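Local coordinates for protein pyridoxine 4-oxidase (PDB 4HA6) that oxidises the 4-hydroxymethyl group of pyridoxine as an FAD-dependent oxidoreductase of the GMC family, at residues 244-249 with 472-477; 14-19 with 498-503. All coordinates share one frame; numbering follows the deposited sequence. Where two conformers were deposited one is given.

Interaction 1 (244-249 with 472-477). With FAD (flavin-adenine dinucleotide), chain B.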
loop_
_atom_site.group_PDB
_atom_site.type_symbol
_atom_site.label_atom_id
_atom_site.label_comp_id
_atom_site.label_asym_id
_atom_site.label_seq_id
_atom_site.Cartn_x
_atom_site.Cartn_y
_atom_site.Cartn_z
ATOM N N ALA A 244 3.621 6.730 -28.432
ATOM C CA ALA A 244 4.629 7.115 -27.443
ATOM C C ALA A 244 5.976 6.441 -27.696
ATOM O O ALA A 244 6.039 5.321 -28.215
ATOM C CB ALA A 244 4.148 6.773 -26.035
ATOM N N ASP A 245 7.045 7.121 -27.290
ATOM C CA ASP A 245 8.392 6.576 -27.355
ATOM C C ASP A 245 8.693 5.683 -26.140
ATOM O O ASP A 245 9.382 4.663 -26.259
ATOM C CB ASP A 245 9.417 7.714 -27.411
ATOM C CG ASP A 245 9.442 8.424 -28.761
ATOM O OD1 ASP A 245 8.684 8.024 -29.671
ATOM O OD2 ASP A 245 10.239 9.377 -28.909
ATOM N N GLN A 246 8.208 6.089 -24.967
ATOM C CA GLN A 246 8.411 5.313 -23.734
ATOM C C GLN A 246 7.083 5.185 -22.996
ATOM O O GLN A 246 6.298 6.134 -22.974
ATOM C CB GLN A 246 9.440 5.993 -22.817
ATOM C CG GLN A 246 10.772 6.304 -23.490
ATOM C CD GLN A 246 11.571 5.052 -23.772
ATOM O OE1 GLN A 246 11.561 4.113 -22.978
ATOM N NE2 GLN A 246 12.270 5.028 -24.906
ATOM N N ILE A 247 6.827 4.021 -22.401
ATOM C CA ILE A 247 5.564 3.779 -21.694
ATOM C C ILE A 247 5.877 3.302 -20.273
ATOM O O ILE A 247 6.629 2.343 -20.077
ATOM C CB ILE A 247 4.663 2.726 -22.403
ATOM C CG1 ILE A 247 4.231 3.202 -23.801
ATOM C CG2 ILE A 247 3.424 2.416 -21.545
ATOM C CD1 ILE A 247 5.298 2.999 -24.907
ATOM N N VAL A 248 5.324 3.996 -19.288
ATOM C CA VAL A 248 5.507 3.629 -17.893
ATOM C C VAL A 248 4.149 3.246 -17.354
ATOM O O VAL A 248 3.209 4.036 -17.447
ATOM C CB VAL A 248 6.033 4.814 -17.052
ATOM C CG1 VAL A 248 6.250 4.391 -15.605
ATOM C CG2 VAL A 248 7.327 5.348 -17.640
ATOM N N LEU A 249 4.047 2.035 -16.801
ATOM C CA LEU A 249 2.809 1.571 -16.166
ATOM C C LEU A 249 2.804 1.918 -14.680
ATOM O O LEU A 249 3.716 1.516 -13.929
ATOM C CB LEU A 249 2.649 0.063 -16.327
ATOM C CG LEU A 249 2.558 -0.482 -17.746
ATOM C CD1 LEU A 249 1.944 -1.882 -17.711
ATOM C CD2 LEU A 249 1.719 0.446 -18.626
ATOM N N ASN A 472 11.035 -0.649 -24.307
ATOM C CA ASN A 472 10.583 0.691 -23.958
ATOM C C ASN A 472 9.385 0.699 -23.027
ATOM O O ASN A 472 8.628 1.680 -23.009
ATOM C CB ASN A 472 10.258 1.488 -25.224
ATOM C CG ASN A 472 9.051 0.946 -25.942
ATOM O OD1 ASN A 472 8.673 -0.220 -25.759
ATOM N ND2 ASN A 472 8.423 1.786 -26.753
ATOM N N LEU A 473 9.216 -0.384 -22.260
ATOM C CA LEU A 473 8.109 -0.486 -21.308
ATOM C C LEU A 473 8.604 -0.688 -19.883
ATOM O O LEU A 473 9.378 -1.602 -19.599
ATOM C CB LEU A 473 7.160 -1.623 -21.711
ATOM C CG LEU A 473 5.996 -1.980 -20.780
ATOM C CD1 LEU A 473 5.020 -0.840 -20.657
ATOM C CD2 LEU A 473 5.290 -3.219 -21.304
ATOM N N PHE A 474 8.129 0.162 -18.978
ATOM C CA PHE A 474 8.548 0.094 -17.585
ATOM C C PHE A 474 7.330 -0.100 -16.674
ATOM O O PHE A 474 6.207 0.266 -17.040
ATOM C CB PHE A 474 9.349 1.355 -17.227
ATOM C CG PHE A 474 10.494 1.627 -18.184
ATOM C CD1 PHE A 474 11.782 1.185 -17.893
ATOM C CD2 PHE A 474 10.268 2.285 -19.392
ATOM C CE1 PHE A 474 12.836 1.409 -18.781
ATOM C CE2 PHE A 474 11.317 2.517 -20.280
ATOM C CZ PHE A 474 12.596 2.079 -19.969
ATOM N N VAL A 475 7.541 -0.726 -15.520
ATOM C CA VAL A 475 6.477 -0.895 -14.533
ATOM C C VAL A 475 6.940 -0.219 -13.241
ATOM O O VAL A 475 7.935 -0.627 -12.637
ATOM C CB VAL A 475 6.139 -2.369 -14.296
ATOM C CG1 VAL A 475 4.969 -2.474 -13.338
ATOM C CG2 VAL A 475 5.809 -3.079 -15.638
ATOM N N VAL A 476 6.267 0.861 -12.856
ATOM C CA VAL A 476 6.743 1.664 -11.741
ATOM C C VAL A 476 5.607 1.948 -10.772
ATOM O O VAL A 476 5.023 3.037 -10.799
ATOM C CB VAL A 476 7.393 2.990 -12.220
ATOM C CG1 VAL A 476 8.032 3.718 -11.054
ATOM C CG2 VAL A 476 8.449 2.698 -13.255
ATOM N N ASP A 477 5.302 0.951 -9.929
ATOM C CA ASP A 477 4.288 1.057 -8.881
ATOM C C ASP A 477 4.446 -0.092 -7.874
ATOM O O ASP A 477 5.477 -0.781 -7.871
ATOM C CB ASP A 477 2.872 1.089 -9.478
ATOM C CG ASP A 477 2.569 -0.128 -10.341
ATOM O OD1 ASP A 477 3.069 -1.242 -10.022
ATOM O OD2 ASP A 477 1.830 0.037 -11.346
HETATM P PA FAD B . -2.562 3.511 -7.035
HETATM O O1A FAD B . -2.214 4.695 -6.144
HETATM O O2A FAD B . -3.713 2.628 -6.641
HETATM O O5B FAD B . -2.816 4.101 -8.520
HETATM C C5B FAD B . -3.389 3.364 -9.596
HETATM C C4B FAD B . -4.035 4.409 -10.495
HETATM O O4B FAD B . -4.096 3.975 -11.858
HETATM C C3B FAD B . -5.468 4.686 -10.059
HETATM O O3B FAD B . -5.626 6.115 -10.057
HETATM C C2B FAD B . -6.335 4.030 -11.131
HETATM O O2B FAD B . -7.578 4.732 -11.309
HETATM C C1B FAD B . -5.439 4.099 -12.365
HETATM N N9A FAD B . -5.641 3.006 -13.362
HETATM C C8A FAD B . -5.794 1.689 -13.101
HETATM N N7A FAD B . -5.930 0.989 -14.260
HETATM C C5A FAD B . -5.859 1.860 -15.293
HETATM C C6A FAD B . -5.923 1.777 -16.776
HETATM N N6A FAD B . -6.090 0.574 -17.412
HETATM N N1A FAD B . -5.802 2.939 -17.479
HETATM C C2A FAD B . -5.624 4.129 -16.867
HETATM N N3A FAD B . -5.555 4.262 -15.523
HETATM C C4A FAD B . -5.663 3.186 -14.693
HETATM N N1 FAD B . -0.498 3.053 2.453
HETATM C C2 FAD B . 0.227 3.636 3.425
HETATM O O2 FAD B . 1.474 3.637 3.318
HETATM N N3 FAD B . -0.335 4.189 4.517
HETATM C C4 FAD B . -1.666 4.216 4.702
HETATM O O4 FAD B . -2.176 4.725 5.735
HETATM C C4X FAD B . -2.532 3.595 3.674
HETATM N N5 FAD B . -3.875 3.563 3.788
HETATM C C5X FAD B . -4.645 3.004 2.821
HETATM C C6 FAD B . -6.033 2.986 2.945
HETATM C C7 FAD B . -6.823 2.419 1.949
HETATM C C7M FAD B . -8.324 2.411 2.098
HETATM C C8 FAD B . -6.183 1.830 0.741
HETATM C C8M FAD B . -7.041 1.212 -0.331
HETATM C C9 FAD B . -4.795 1.844 0.604
HETATM C C9A FAD B . -4.011 2.407 1.612
HETATM N N10 FAD B . -2.611 2.424 1.488
HETATM C C10 FAD B . -1.846 3.010 2.507
HETATM C "C1'" FAD B . -1.966 1.829 0.311
HETATM C "C2'" FAD B . -1.444 2.869 -0.668
HETATM O "O2'" FAD B . -2.436 3.885 -0.886
HETATM C "C3'" FAD B . -1.133 2.133 -1.973
HETATM O "O3'" FAD B . -0.280 1.017 -1.671
HETATM C "C4'" FAD B . -0.460 3.048 -2.982
HETATM O "O4'" FAD B . -1.322 4.178 -3.203
HETATM C "C5'" FAD B . -0.170 2.315 -4.296
HETATM O "O5'" FAD B . 0.042 3.292 -5.312
HETATM P P FAD B . 0.222 2.826 -6.833
HETATM O O1P FAD B . 0.810 3.957 -7.667
HETATM O O2P FAD B . 0.882 1.462 -6.868
HETATM O O3P FAD B . -1.295 2.560 -7.280
#

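Interaction 2 (14-19 with 498-503)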
loop_
_atom_site.group_PDB
_atom_site.type_symbol
_atom_site.label_atom_id
_atom_site.label_comp_id
_atom_site.label_asym_id
_atom_site.label_seq_id
_atom_site.Cartn_x
_atom_site.Cartn_y
_atom_site.Cartn_z
ATOM N N SER A 14 1.251 10.125 -10.112
ATOM C CA SER A 14 1.207 11.566 -9.836
ATOM C C SER A 14 2.625 12.106 -9.677
ATOM O O SER A 14 2.958 13.147 -10.251
ATOM C CB SER A 14 0.384 11.861 -8.584
ATOM O OG SER A 14 -0.963 11.481 -8.762
ATOM N N LEU A 15 3.459 11.369 -8.934
ATOM C CA LEU A 15 4.868 11.735 -8.728
ATOM C C LEU A 15 5.642 11.789 -10.035
ATOM O O LEU A 15 6.502 12.658 -10.228
ATOM C CB LEU A 15 5.561 10.743 -7.776
ATOM C CG LEU A 15 6.981 11.075 -7.285
ATOM C CD1 LEU A 15 7.220 10.425 -5.907
ATOM C CD2 LEU A 15 8.086 10.654 -8.273
ATOM N N LEU A 16 5.374 10.832 -10.910
ATOM C CA LEU A 16 6.119 10.728 -12.162
ATOM C C LEU A 16 5.732 11.826 -13.138
ATOM O O LEU A 16 6.599 12.458 -13.741
ATOM C CB LEU A 16 5.922 9.348 -12.807
ATOM C CG LEU A 16 6.821 8.234 -12.263
ATOM C CD1 LEU A 16 6.640 6.955 -13.071
ATOM C CD2 LEU A 16 8.268 8.662 -12.281
ATOM N N ALA A 17 4.429 12.031 -13.314
ATOM C CA ALA A 17 3.937 13.129 -14.147
ATOM C C ALA A 17 4.651 14.451 -13.807
ATOM O O ALA A 17 5.118 15.167 -14.699
ATOM C CB ALA A 17 2.438 13.272 -13.983
ATOM N N ALA A 18 4.734 14.764 -12.515
ATOM C CA ALA A 18 5.478 15.937 -12.068
ATOM C C ALA A 18 6.969 15.821 -12.399
ATOM O O ALA A 18 7.532 16.703 -13.057
ATOM C CB ALA A 18 5.284 16.154 -10.588
ATOM N N ARG A 19 7.606 14.738 -11.947
ATOM C CA ARG A 19 9.068 14.649 -12.008
ATOM C C ARG A 19 9.629 14.525 -13.433
ATOM O O ARG A 19 10.603 15.203 -13.775
ATOM C CB ARG A 19 9.594 13.547 -11.078
ATOM C CG ARG A 19 9.420 13.903 -9.574
ATOM C CD ARG A 19 10.728 14.269 -8.883
ATOM N NE ARG A 19 11.647 14.917 -9.796
ATOM C CZ ARG A 19 12.872 14.478 -10.062
ATOM N NH1 ARG A 19 13.352 13.392 -9.467
ATOM N NH2 ARG A 19 13.622 15.142 -10.927
ATOM N N GLU A 498 10.259 7.714 -7.289
ATOM C CA GLU A 498 11.348 8.688 -7.291
ATOM C C GLU A 498 12.645 8.086 -7.839
ATOM O O GLU A 498 13.341 8.746 -8.617
ATOM C CB GLU A 498 11.576 9.297 -5.904
ATOM C CG GLU A 498 12.763 10.279 -5.811
ATOM C CD GLU A 498 12.637 11.509 -6.720
ATOM O OE1 GLU A 498 13.680 12.126 -7.029
ATOM O OE2 GLU A 498 11.510 11.878 -7.122
ATOM N N THR A 499 12.981 6.845 -7.475
ATOM C CA THR A 499 14.235 6.310 -8.022
ATOM C C THR A 499 14.129 6.103 -9.536
ATOM O O THR A 499 15.106 6.295 -10.265
ATOM C CB THR A 499 14.881 5.080 -7.252
ATOM O OG1 THR A 499 14.756 3.877 -8.009
ATOM C CG2 THR A 499 14.357 4.898 -5.841
ATOM N N PHE A 500 12.941 5.767 -10.028
ATOM C CA PHE A 500 12.791 5.673 -11.473
ATOM C C PHE A 500 12.876 7.045 -12.145
ATOM O O PHE A 500 13.384 7.162 -13.260
ATOM C CB PHE A 500 11.495 4.984 -11.867
ATOM C CG PHE A 500 11.288 4.927 -13.346
ATOM C CD1 PHE A 500 10.574 5.919 -14.005
ATOM C CD2 PHE A 500 11.840 3.892 -14.087
ATOM C CE1 PHE A 500 10.391 5.868 -15.377
ATOM C CE2 PHE A 500 11.659 3.831 -15.451
ATOM C CZ PHE A 500 10.935 4.824 -16.100
ATOM N N ALA A 501 12.367 8.086 -11.488
ATOM C CA ALA A 501 12.444 9.429 -12.069
ATOM C C ALA A 501 13.904 9.841 -12.177
ATOM O O ALA A 501 14.335 10.399 -13.185
ATOM C CB ALA A 501 11.678 10.429 -11.236
ATOM N N ARG A 502 14.663 9.546 -11.131
ATOM C CA ARG A 502 16.083 9.867 -11.107
ATOM C C ARG A 502 16.831 9.110 -12.203
ATOM O O ARG A 502 17.725 9.661 -12.846
ATOM C CB ARG A 502 16.668 9.571 -9.726
ATOM C CG ARG A 502 16.045 10.426 -8.620
ATOM C CD ARG A 502 16.600 10.111 -7.229
ATOM N NE ARG A 502 16.372 11.249 -6.346
ATOM C CZ ARG A 502 17.243 11.682 -5.442
ATOM N NH1 ARG A 502 18.401 11.057 -5.267
ATOM N NH2 ARG A 502 16.947 12.733 -4.699
ATOM N N GLN A 503 16.438 7.865 -12.446
ATOM C CA GLN A 503 17.072 7.025 -13.459
ATOM C C GLN A 503 16.756 7.517 -14.877
ATOM O O GLN A 503 17.608 7.483 -15.767
ATOM C CB GLN A 503 16.627 5.575 -13.247
ATOM C CG GLN A 503 16.509 4.710 -14.489
ATOM C CD GLN A 503 15.785 3.402 -14.191
ATOM O OE1 GLN A 503 15.876 2.869 -13.087
ATOM N NE2 GLN A 503 15.048 2.899 -15.164
#

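Interaction 1 (244-249 with 472-477)
Two parallel strands, 246-249 and 473-475, lie side by side in the five-stranded parallel sheet of the Rossmann-type FAD-binding fold, with 473-475 at one edge of it. The tight part is the backbone ladder and the apolar side chains along it. I247 N bonds N472 O, the amide of F474 meets I247 O almost along the C=O axis, L249 N reaches F474 O at 2.8 Å, and V476 N closes the ladder on L249 O. On one face L473 CD1 wedges between I247 CG2 (3.7 Å) and L249 CG, where L260 of helix 252-262 touches both L473 and L249; on the other, V248 CG1 meets V476 CG2 at 3.6 Å. The N-terminal side chains are looser: D245 is exposed, and Q246, partly exposed and bent at chi2 (-71°), brings OE1 in the ring plane to the edge of F474, 3.1 Å from CE2. N472 ND2 bonds D245 O from above the carbonyl plane, while OD1 takes the amide of V228. An alanine replacing N472 would probably loosen this end, both side-chain bonds being lost. D477, its OD1 bonded to S479 OG and its OD2 to S256 and G252, places CB 3.3 Å from FAD O2P.

Interaction 2 (14-19 with 498-503)
Helices 11-20 and 490-506 run roughly parallel, the axes of segments 14-19 and 498-503 9.7 Å apart at closest and crossing at -24°. The first belongs to the strand-turn-helix of the dinucleotide-binding fold, whose glycine-rich turn is consistent with a GxGxxG motif. Along it, S14 does not touch the partner segment; its OG is hydrogen-bonded to G10 O. L15, with CG anti to the backbone N (chi1 -171°), crosses E498 at about a right angle; its CD2 lies 3.8 Å from E498 N and equally close to OE2, so a methyl packs against the carboxylate. L16 reaches over with CD2, which meets the edge of the F500 ring at CD1 (4.0 Å) and also the methyl of A501. One turn beyond L15, R19 lays its CB on A501 CB at 3.8 Å, and its chain then bends at chi2 and chi3 to bring NH1 to E498. That salt bridge is short, 2.8 Å from NH1 to OE1, but its hydrogen bonds are weak: the one to OE1 is bent to 119°, the one to OE2 straight but long. The guanidinium and carboxylate planes are nearly coplanar. E498 OE1 also accepts R502 NE on its anti lone pair at 2.9 Å, so one carboxylate lies between two arginines and would probably offset their mutual repulsion; R19 NH2 has a second acid in E22. Around the pair, W199 of helix 195-199 flanks L15, helix 114-124 packs on E498, and V248 of strand 246-249 lies against L16 and F500.

Overall arrangement
From the N terminus, the chain passes strand 4-7 and enters helix 11-20, the first half of interaction 2. Much later it comes back as strand 246-249, beside 4-7 in the sheet, and after a further 222 residues, which include the whole six-stranded antiparallel sheet, the chain returns as 472-477 to close interaction 1. It then continues into helix 490-506, which closes interaction 2 on the early helix, so interaction 1 is nested within the larger loop. Together they tie both ends of the chain into one FAD-binding domain. The two contacts touch directly, sheet against helix: F500 packs on F474 and V476.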